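Local coordinates for sugar ABC transporter substrate-binding protein (Treponema pallidum subsp. pallidum, PDB 5U2P) that probably binds a sugar or related small ligand in the periplasm as the substrate-binding component of an ABC transporter, its natural ligand being unknown, at residues 192-200 with 290-301; 177-185 with 240-251. One frame throughout, in Å; residues are numbered along the deposited sequence.

Contact 1 (192-200 with 290-301); sequences LLADAITKV and LPITENAQDVLT
Asp195, Ala196 and Lys199, on one side of helix 191-214, face Thr301 at the start of strand 300-303 and Ile292 and Ala296 of the loop before it, which runs along that side of the helix, the nearest pair of CA atoms, Asp195 CA and Thr301 CA, being 5.9 Å apart. This is helix-on-sheet packing in one lobe of a solute-binding fold: the loop makes two overlapping type I turns, Thr293 to Ala296 and Asn295 to Asp298, before entering the strand. Lys199 illustrates how a buried ammonium can close such a loop. Its aliphatic chain, extended beyond CG, runs alongside Val299, with Lys199 CG near Val299 CG1, and NZ meets Ala296 O at 2.7 Å, in the carbonyl plane on a lone pair, with a weak second bond to Val299 O. The same residue is held at its backbone, where Asn295 ND2 donates to Lys199 O at 3.0 Å, almost straight (168°) but from above the carbonyl plane. Thr293 OG1 donates to Asn295 OD1 and so helps set the amide's rotation, although Asn295 is poorly ordered. One turn back, Ala196 CB presses on Ile292 CG2 at 3.3 Å, a tight fit, while Thr293 CG2 lies against Ala196 O. Thr198 CG2 and Thr301 CG2 touch nearby. Asp195 ties the helix to the strand: CG stands anti to the backbone N (chi1 178°), bringing OD1 to Thr301. There Thr301 OG1, also bonded to Asn140 ND2, donates to the anti side of Asp195 OD1 at 2.6 Å, and a water links OD1 to Thr301 N.

Contact 2 (177-185 with 240-251); sequences IVPLALSTT and GYVNKHHRTARV
Pro179 comes obliquely to the phenol ring of Tyr241, with Pro179 CG 4.4 Å from Tyr241 CD1. The His246 imidazole has Asn243 ND2 over one face, 3.0 Å above the plane and offset toward the rim, and His245 CB at its edge. Asn243 OD1 accepts from the backbone N of His245, an Asx turn within the loop. The pairing across the contact is a case of a strand end bordered by an irregular chain running the same way, joined at two separate points. At the first, Leu180 N donates to Tyr241 O at 3.2 Å, the bond bent at the hydrogen (140°); at the second, Thr184 N donates to Ala249 O at 2.9 Å and is straighter (162°). Between them a water spans the gap, giving a hydrogen to Leu180 O and accepting one from Asn243 N. Val242 places CG1 anti to its carbonyl carbon (chi1 -57°), which lays Val242 CG1 beside Leu180 CD2 at 3.9 Å and 4.2 Å from Leu182 CD1. Farther along, Thr184 CG2 rests on Ala249 O, and Ser183 CB and OG touch Val251 CG2; the hydroxyl of Ser183 is hydrogen-bonded to Tyr266 OH. Gly240 ends helix 227-238 in a Schellman motif, and Arg250 is the N-cap of helix 251-258, its N bonded to Glu253 OE1. The loop thus joins two helices beside strand 178-181, which pairs parallel with strand 263-267, while Tyr241 and Pro179 also pack on helix 160-172.

The two contacts, with centres about 19 Å apart, belong to the same lobe and reach the same mixed sheet. Their segments alternate along the chain: 177-185, 192-200, 240-251, then 290-301. Strand 178-181 of contact 2 leads into helix 191-214 of contact 1, and the two contacts meet where Leu192 CD2 packs on Leu182 CD1 at 3.9 Å. Phe267 of strand 263-267 touches side chains from both, Leu182 in contact 2 and Leu192, Asp195 and Leu290 in contact 1. This interleaving knits sequence-distant parts into one lobe. In solute-binding proteins generally, two such lobes enclose the ligand between them.

Contact 1 (192-200 with 290-301)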
loop_
_atom_site.group_PDB
_atom_site.type_symbol
_atom_site.label_atom_id
_atom_site.label_comp_id
_atom_site.label_asym_id
_atom_site.label_seq_id
_atom_site.Cartn_x
_atom_site.Cartn_y
_atom_site.Cartn_z
ATOM N N LEU A 192 -2.845 -0.213 12.162
ATOM C CA LEU A 192 -4.124 0.320 12.606
ATOM C C LEU A 192 -4.068 1.827 12.805
ATOM O O LEU A 192 -4.884 2.582 12.249
ATOM C CB LEU A 192 -4.562 -0.359 13.916
ATOM C CG LEU A 192 -5.824 0.186 14.581
ATOM C CD1 LEU A 192 -6.959 0.039 13.635
ATOM C CD2 LEU A 192 -6.108 -0.568 15.868
ATOM N N LEU A 193 -3.101 2.279 13.589
ATOM C CA LEU A 193 -2.983 3.711 13.829
ATOM C C LEU A 193 -2.505 4.426 12.560
ATOM O O LEU A 193 -2.938 5.549 12.268
ATOM C CB LEU A 193 -2.039 3.989 14.999
ATOM C CG LEU A 193 -2.027 5.421 15.522
ATOM C CD1 LEU A 193 -3.439 5.869 15.919
ATOM C CD2 LEU A 193 -1.070 5.528 16.706
ATOM N N ALA A 194 -1.624 3.782 11.799
ATOM C CA ALA A 194 -1.154 4.348 10.528
ATOM C C ALA A 194 -2.319 4.633 9.583
ATOM O O ALA A 194 -2.392 5.697 8.962
ATOM C CB ALA A 194 -0.158 3.418 9.870
ATOM N N ASP A 195 -3.214 3.657 9.450
ATOM C CA ASP A 195 -4.391 3.814 8.614
ATOM C C ASP A 195 -5.199 5.041 9.045
ATOM O O ASP A 195 -5.519 5.924 8.236
ATOM C CB ASP A 195 -5.242 2.541 8.680
ATOM C CG ASP A 195 -6.519 2.641 7.883
ATOM O OD1 ASP A 195 -6.459 2.427 6.648
ATOM O OD2 ASP A 195 -7.582 2.921 8.490
ATOM N N ALA A 196 -5.488 5.127 10.338
ATOM C CA ALA A 196 -6.349 6.183 10.831
ATOM C C ALA A 196 -5.710 7.561 10.722
ATOM O O ALA A 196 -6.378 8.514 10.320
ATOM C CB ALA A 196 -6.737 5.884 12.262
ATOM N N ILE A 197 -4.427 7.673 11.068
ATOM C CA ILE A 197 -3.714 8.943 10.951
ATOM C C ILE A 197 -3.719 9.385 9.487
ATOM O O ILE A 197 -3.904 10.571 9.174
ATOM C CB ILE A 197 -2.255 8.835 11.466
ATOM C CG1 ILE A 197 -2.238 8.666 12.990
ATOM C CG2 ILE A 197 -1.424 10.072 11.058
ATOM C CD1 ILE A 197 -0.880 8.317 13.569
ATOM N N THR A 198 -3.510 8.426 8.598
ATOM C CA THR A 198 -3.370 8.740 7.184
ATOM C C THR A 198 -4.699 9.290 6.666
ATOM O O THR A 198 -4.733 10.282 5.908
ATOM C CB THR A 198 -2.911 7.491 6.374
ATOM O OG1 THR A 198 -1.589 7.121 6.793
ATOM C CG2 THR A 198 -2.879 7.791 4.868
ATOM N N LYS A 199 -5.797 8.672 7.083
ATOM C CA LYS A 199 -7.111 9.086 6.611
ATOM C C LYS A 199 -7.511 10.479 7.108
ATOM O O LYS A 199 -8.080 11.253 6.358
ATOM C CB LYS A 199 -8.172 8.068 7.014
ATOM C CG LYS A 199 -8.100 6.801 6.215
ATOM C CD LYS A 199 -9.274 5.894 6.542
ATOM C CE LYS A 199 -9.203 4.630 5.752
ATOM N NZ LYS A 199 -10.562 4.035 5.561
ATOM N N VAL A 200 -7.227 10.795 8.363
ATOM C CA VAL A 200 -7.646 12.099 8.872
ATOM C C VAL A 200 -6.831 13.197 8.183
ATOM O O VAL A 200 -7.356 14.265 7.882
ATOM C CB VAL A 200 -7.523 12.191 10.413
ATOM C CG1 VAL A 200 -6.077 12.050 10.868
ATOM C CG2 VAL A 200 -8.142 13.492 10.917
ATOM N N LEU A 290 -12.431 0.176 7.807
ATOM C CA LEU A 290 -12.333 0.255 9.265
ATOM C C LEU A 290 -12.836 1.615 9.732
ATOM O O LEU A 290 -12.172 2.631 9.497
ATOM C CB LEU A 290 -10.898 0.038 9.738
ATOM C CG LEU A 290 -10.691 0.106 11.259
ATOM C CD1 LEU A 290 -11.112 -1.184 11.967
ATOM C CD2 LEU A 290 -9.258 0.422 11.533
ATOM N N PRO A 291 -14.011 1.654 10.399
ATOM C CA PRO A 291 -14.545 2.981 10.741
ATOM C C PRO A 291 -13.897 3.582 11.988
ATOM O O PRO A 291 -14.485 3.552 13.073
ATOM C CB PRO A 291 -16.028 2.701 10.968
ATOM C CG PRO A 291 -16.058 1.304 11.504
ATOM C CD PRO A 291 -14.921 0.571 10.826
ATOM N N ILE A 292 -12.702 4.139 11.813
ATOM C CA ILE A 292 -11.869 4.588 12.926
ATOM C C ILE A 292 -11.659 6.093 12.868
ATOM O O ILE A 292 -11.036 6.674 13.756
ATOM C CB ILE A 292 -10.498 3.863 12.917
ATOM C CG1 ILE A 292 -9.777 4.041 14.258
ATOM C CG2 ILE A 292 -9.649 4.326 11.737
ATOM C CD1 ILE A 292 -8.544 3.177 14.403
ATOM N N THR A 293 -12.167 6.713 11.805
ATOM C CA THR A 293 -12.182 8.171 11.684
ATOM C C THR A 293 -13.533 8.628 11.156
ATOM O O THR A 293 -14.268 7.838 10.566
ATOM C CB THR A 293 -11.079 8.698 10.740
ATOM O OG1 THR A 293 -11.373 8.326 9.384
ATOM C CG2 THR A 293 -9.720 8.144 11.134
ATOM N N GLU A 294 -13.845 9.906 11.343
ATOM C CA GLU A 294 -15.124 10.444 10.897
ATOM C C GLU A 294 -15.303 10.269 9.385
ATOM O O GLU A 294 -16.423 10.128 8.898
ATOM C CB GLU A 294 -15.249 11.929 11.284
ATOM C CG GLU A 294 -14.633 12.952 10.303
ATOM C CD GLU A 294 -13.109 12.925 10.263
ATOM O OE1 GLU A 294 -12.489 12.408 11.218
ATOM O OE2 GLU A 294 -12.531 13.430 9.275
ATOM N N ASN A 295 -14.189 10.257 8.658
ATOM C CA ASN A 295 -14.212 10.216 7.197
ATOM C C ASN A 295 -13.754 8.880 6.607
ATOM O O ASN A 295 -13.495 8.797 5.417
ATOM C CB ASN A 295 -13.332 11.339 6.637
ATOM C CG ASN A 295 -11.848 11.124 6.914
ATOM O OD1 ASN A 295 -11.465 10.310 7.755
ATOM N ND2 ASN A 295 -11.007 11.863 6.209
ATOM N N ALA A 296 -13.680 7.839 7.435
ATOM C CA ALA A 296 -13.105 6.547 7.038
ATOM C C ALA A 296 -13.629 5.994 5.705
ATOM O O ALA A 296 -12.895 5.315 4.985
ATOM C CB ALA A 296 -13.344 5.517 8.145
ATOM N N GLN A 297 -14.884 6.289 5.372
ATOM C CA GLN A 297 -15.511 5.732 4.169
ATOM C C GLN A 297 -15.009 6.406 2.885
ATOM O O GLN A 297 -15.303 5.947 1.776
ATOM C CB GLN A 297 -17.037 5.864 4.255
ATOM C CG GLN A 297 -17.673 5.188 5.469
ATOM C CD GLN A 297 -17.625 3.663 5.409
ATOM O OE1 GLN A 297 -17.403 3.072 4.349
ATOM N NE2 GLN A 297 -17.843 3.020 6.556
ATOM N N ASP A 298 -14.248 7.488 3.035
ATOM C CA ASP A 298 -13.825 8.287 1.893
ATOM C C ASP A 298 -12.733 7.598 1.074
ATOM O O ASP A 298 -12.782 7.609 -0.149
ATOM C CB ASP A 298 -13.348 9.675 2.352
ATOM C CG ASP A 298 -12.063 9.631 3.184
ATOM O OD1 ASP A 298 -11.652 8.536 3.626
ATOM O OD2 ASP A 298 -11.471 10.712 3.416
ATOM N N VAL A 299 -11.761 6.991 1.747
ATOM C CA VAL A 299 -10.585 6.451 1.067
ATOM C C VAL A 299 -10.042 5.237 1.815
ATOM O O VAL A 299 -10.207 5.127 3.022
ATOM C CB VAL A 299 -9.480 7.527 0.927
ATOM C CG1 VAL A 299 -8.700 7.707 2.241
ATOM C CG2 VAL A 299 -8.562 7.207 -0.204
ATOM N N LEU A 300 -9.419 4.319 1.089
ATOM C CA LEU A 300 -8.677 3.221 1.701
ATOM C C LEU A 300 -7.229 3.663 1.842
ATOM O O LEU A 300 -6.777 4.541 1.105
ATOM C CB LEU A 300 -8.757 1.949 0.853
ATOM C CG LEU A 300 -10.142 1.324 0.679
ATOM C CD1 LEU A 300 -10.099 0.213 -0.321
ATOM C CD2 LEU A 300 -10.659 0.812 2.004
ATOM N N THR A 301 -6.494 3.052 2.767
ATOM C CA THR A 301 -5.039 3.174 2.769
ATOM C C THR A 301 -4.370 1.840 2.451
ATOM O O THR A 301 -4.993 0.772 2.524
ATOM C CB THR A 301 -4.479 3.698 4.123
ATOM O OG1 THR A 301 -4.448 2.636 5.089
ATOM C CG2 THR A 301 -5.306 4.881 4.640
HETATM O O HOH W 1 -8.075 1.419 4.619
#

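Contact 2 (177-185 with 240-251)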
loop_
_atom_site.group_PDB
_atom_site.type_symbol
_atom_site.label_atom_id
_atom_site.label_comp_id
_atom_site.label_asym_id
_atom_site.label_seq_id
_atom_site.Cartn_x
_atom_site.Cartn_y
_atom_site.Cartn_z
ATOM N N ILE A 177 -12.969 -15.870 21.742
ATOM C CA ILE A 177 -12.795 -15.257 20.430
ATOM C C ILE A 177 -12.319 -13.823 20.551
ATOM O O ILE A 177 -13.055 -12.959 21.035
ATOM C CB ILE A 177 -14.104 -15.277 19.630
ATOM C CG1 ILE A 177 -14.521 -16.727 19.372
ATOM C CG2 ILE A 177 -13.947 -14.478 18.308
ATOM C CD1 ILE A 177 -15.808 -16.883 18.572
ATOM N N VAL A 178 -11.100 -13.564 20.092
ATOM C CA VAL A 178 -10.534 -12.225 20.192
ATOM C C VAL A 178 -11.299 -11.289 19.256
ATOM O O VAL A 178 -11.602 -11.650 18.103
ATOM C CB VAL A 178 -9.039 -12.217 19.877
ATOM C CG1 VAL A 178 -8.484 -10.792 19.900
ATOM C CG2 VAL A 178 -8.308 -13.068 20.890
ATOM N N PRO A 179 -11.662 -10.094 19.758
ATOM C CA PRO A 179 -12.591 -9.300 18.951
ATOM C C PRO A 179 -11.925 -8.721 17.704
ATOM O O PRO A 179 -12.415 -8.941 16.596
ATOM C CB PRO A 179 -13.034 -8.179 19.917
ATOM C CG PRO A 179 -12.577 -8.616 21.294
ATOM C CD PRO A 179 -11.333 -9.413 21.022
ATOM N N LEU A 180 -10.828 -7.989 17.894
ATOM C CA LEU A 180 -10.100 -7.366 16.783
ATOM C C LEU A 180 -8.616 -7.702 16.860
ATOM O O LEU A 180 -7.881 -7.149 17.671
ATOM C CB LEU A 180 -10.286 -5.845 16.780
ATOM C CG LEU A 180 -9.599 -5.049 15.665
ATOM C CD1 LEU A 180 -10.085 -5.488 14.306
ATOM C CD2 LEU A 180 -9.825 -3.547 15.845
ATOM N N ALA A 181 -8.191 -8.604 15.988
ATOM C CA ALA A 181 -6.817 -9.044 15.908
ATOM C C ALA A 181 -5.956 -8.168 14.992
ATOM O O ALA A 181 -6.413 -7.651 13.948
ATOM C CB ALA A 181 -6.778 -10.497 15.432
ATOM N N LEU A 182 -4.703 -8.019 15.409
ATOM C CA LEU A 182 -3.663 -7.262 14.705
ATOM C C LEU A 182 -2.413 -8.109 14.645
ATOM O O LEU A 182 -2.145 -8.888 15.564
ATOM C CB LEU A 182 -3.366 -5.939 15.425
ATOM C CG LEU A 182 -4.560 -5.025 15.687
ATOM C CD1 LEU A 182 -4.134 -3.845 16.536
ATOM C CD2 LEU A 182 -5.186 -4.520 14.377
ATOM N N SER A 183 -1.651 -7.965 13.570
ATOM C CA SER A 183 -0.404 -8.688 13.407
ATOM C C SER A 183 0.799 -7.759 13.419
ATOM O O SER A 183 0.721 -6.573 13.066
ATOM C CB SER A 183 -0.436 -9.507 12.108
ATOM O OG SER A 183 -0.577 -8.697 10.979
ATOM N N THR A 184 1.934 -8.313 13.816
ATOM C CA THR A 184 3.135 -7.518 13.998
ATOM C C THR A 184 3.691 -7.039 12.667
ATOM O O THR A 184 3.575 -7.732 11.659
ATOM C CB THR A 184 4.219 -8.322 14.745
ATOM O OG1 THR A 184 5.275 -7.443 15.144
ATOM C CG2 THR A 184 4.787 -9.420 13.880
ATOM N N THR A 185 4.292 -5.851 12.678
ATOM C CA THR A 185 4.988 -5.319 11.523
ATOM C C THR A 185 6.403 -4.909 11.912
ATOM O O THR A 185 6.745 -4.879 13.095
ATOM C CB THR A 185 4.301 -4.074 10.941
ATOM O OG1 THR A 185 4.544 -2.977 11.828
ATOM C CG2 THR A 185 2.788 -4.286 10.775
ATOM N N GLY A 240 -10.396 -3.523 25.975
ATOM C CA GLY A 240 -9.817 -4.832 25.718
ATOM C C GLY A 240 -10.212 -5.431 24.375
ATOM O O GLY A 240 -10.137 -6.637 24.179
ATOM N N TYR A 241 -10.629 -4.586 23.440
ATOM C CA TYR A 241 -10.985 -5.034 22.106
ATOM C C TYR A 241 -9.750 -5.322 21.260
ATOM O O TYR A 241 -9.813 -6.118 20.329
ATOM C CB TYR A 241 -11.863 -3.994 21.408
ATOM C CG TYR A 241 -13.215 -3.796 22.056
ATOM C CD1 TYR A 241 -13.718 -4.723 22.973
ATOM C CD2 TYR A 241 -14.007 -2.696 21.737
ATOM C CE1 TYR A 241 -14.951 -4.547 23.555
ATOM C CE2 TYR A 241 -15.252 -2.517 22.318
ATOM C CZ TYR A 241 -15.717 -3.450 23.229
ATOM O OH TYR A 241 -16.952 -3.287 23.816
ATOM N N VAL A 242 -8.638 -4.659 21.565
ATOM C CA VAL A 242 -7.338 -5.083 21.043
ATOM C C VAL A 242 -6.460 -5.400 22.241
ATOM O O VAL A 242 -6.542 -4.726 23.271
ATOM C CB VAL A 242 -6.636 -4.027 20.155
ATOM C CG1 VAL A 242 -7.517 -3.616 18.960
ATOM C CG2 VAL A 242 -6.232 -2.820 20.964
ATOM N N ASN A 243 -5.630 -6.431 22.106
ATOM C CA ASN A 243 -4.779 -6.882 23.206
ATOM C C ASN A 243 -3.330 -6.461 22.983
ATOM O O ASN A 243 -2.695 -6.903 22.018
ATOM C CB ASN A 243 -4.876 -8.406 23.352
ATOM C CG ASN A 243 -4.291 -8.909 24.655
ATOM O OD1 ASN A 243 -3.224 -8.465 25.078
ATOM N ND2 ASN A 243 -4.990 -9.847 25.302
ATOM N N LYS A 244 -2.807 -5.614 23.873
ATOM C CA LYS A 244 -1.430 -5.135 23.742
ATOM C C LYS A 244 -0.466 -6.312 23.700
ATOM O O LYS A 244 0.518 -6.292 22.963
ATOM C CB LYS A 244 -1.053 -4.191 24.899
ATOM C CG LYS A 244 0.347 -3.578 24.771
ATOM C CD LYS A 244 0.706 -2.678 25.957
ATOM C CE LYS A 244 2.109 -2.093 25.804
ATOM N NZ LYS A 244 2.525 -1.256 26.965
ATOM N N HIS A 245 -0.765 -7.345 24.484
ATOM C CA HIS A 245 0.141 -8.477 24.638
ATOM C C HIS A 245 0.144 -9.378 23.415
ATOM O O HIS A 245 1.031 -10.223 23.266
ATOM C CB HIS A 245 -0.241 -9.280 25.882
ATOM C CG HIS A 245 -0.391 -8.435 27.108
ATOM N ND1 HIS A 245 0.601 -7.583 27.547
ATOM C CD2 HIS A 245 -1.421 -8.292 27.975
ATOM C CE1 HIS A 245 0.192 -6.963 28.640
ATOM N NE2 HIS A 245 -1.031 -7.374 28.921
ATOM N N HIS A 246 -0.841 -9.186 22.535
ATOM C CA HIS A 246 -0.974 -10.009 21.336
ATOM C C HIS A 246 -0.464 -9.287 20.097
ATOM O O HIS A 246 -0.312 -9.904 19.043
ATOM C CB HIS A 246 -2.439 -10.417 21.108
ATOM C CG HIS A 246 -3.000 -11.305 22.177
ATOM N ND1 HIS A 246 -2.593 -11.238 23.492
ATOM C CD2 HIS A 246 -3.951 -12.270 22.125
ATOM C CE1 HIS A 246 -3.263 -12.128 24.204
ATOM N NE2 HIS A 246 -4.093 -12.767 23.398
ATOM N N ARG A 247 -0.199 -7.987 20.210
ATOM C CA ARG A 247 0.154 -7.211 19.032
ATOM C C ARG A 247 1.445 -7.708 18.364
ATOM O O ARG A 247 1.685 -7.405 17.199
ATOM C CB ARG A 247 0.292 -5.720 19.383
ATOM C CG ARG A 247 0.603 -4.834 18.164
ATOM C CD ARG A 247 0.541 -3.336 18.472
ATOM N NE ARG A 247 1.626 -2.890 19.348
ATOM C CZ ARG A 247 2.864 -2.622 18.940
ATOM N NH1 ARG A 247 3.194 -2.763 17.663
ATOM N NH2 ARG A 247 3.781 -2.218 19.815
ATOM N N THR A 248 2.263 -8.476 19.087
ATOM C CA THR A 248 3.499 -9.030 18.520
ATOM C C THR A 248 3.252 -10.365 17.801
ATOM O O THR A 248 4.199 -11.057 17.397
ATOM C CB THR A 248 4.584 -9.239 19.604
ATOM O OG1 THR A 248 5.759 -9.802 19.012
ATOM C CG2 THR A 248 4.106 -10.156 20.697
ATOM N N ALA A 249 1.978 -10.714 17.638
ATOM C CA ALA A 249 1.595 -11.959 16.985
ATOM C C ALA A 249 2.021 -11.949 15.539
ATOM O O ALA A 249 1.775 -10.980 14.813
ATOM C CB ALA A 249 0.093 -12.190 17.076
ATOM N N ARG A 250 2.640 -13.043 15.123
ATOM C CA ARG A 250 3.099 -13.186 13.753
ATOM C C ARG A 250 1.918 -13.431 12.817
ATOM O O ARG A 250 0.874 -13.911 13.236
ATOM C CB ARG A 250 4.103 -14.332 13.645
ATOM C CG ARG A 250 5.429 -14.047 14.336
ATOM C CD ARG A 250 6.225 -15.325 14.559
ATOM N NE ARG A 250 6.523 -16.024 13.310
ATOM C CZ ARG A 250 7.126 -17.209 13.241
ATOM N NH1 ARG A 250 7.499 -17.834 14.352
ATOM N NH2 ARG A 250 7.354 -17.771 12.060
ATOM N N VAL A 251 2.093 -13.094 11.548
ATOM C CA VAL A 251 1.053 -13.335 10.556
ATOM C C VAL A 251 0.641 -14.804 10.554
ATOM O O VAL A 251 -0.557 -15.126 10.451
ATOM C CB VAL A 251 1.529 -12.893 9.142
ATOM C CG1 VAL A 251 0.605 -13.447 8.058
ATOM C CG2 VAL A 251 1.579 -11.392 9.064
HETATM O O HOH W 2 -5.282 -7.386 19.022
#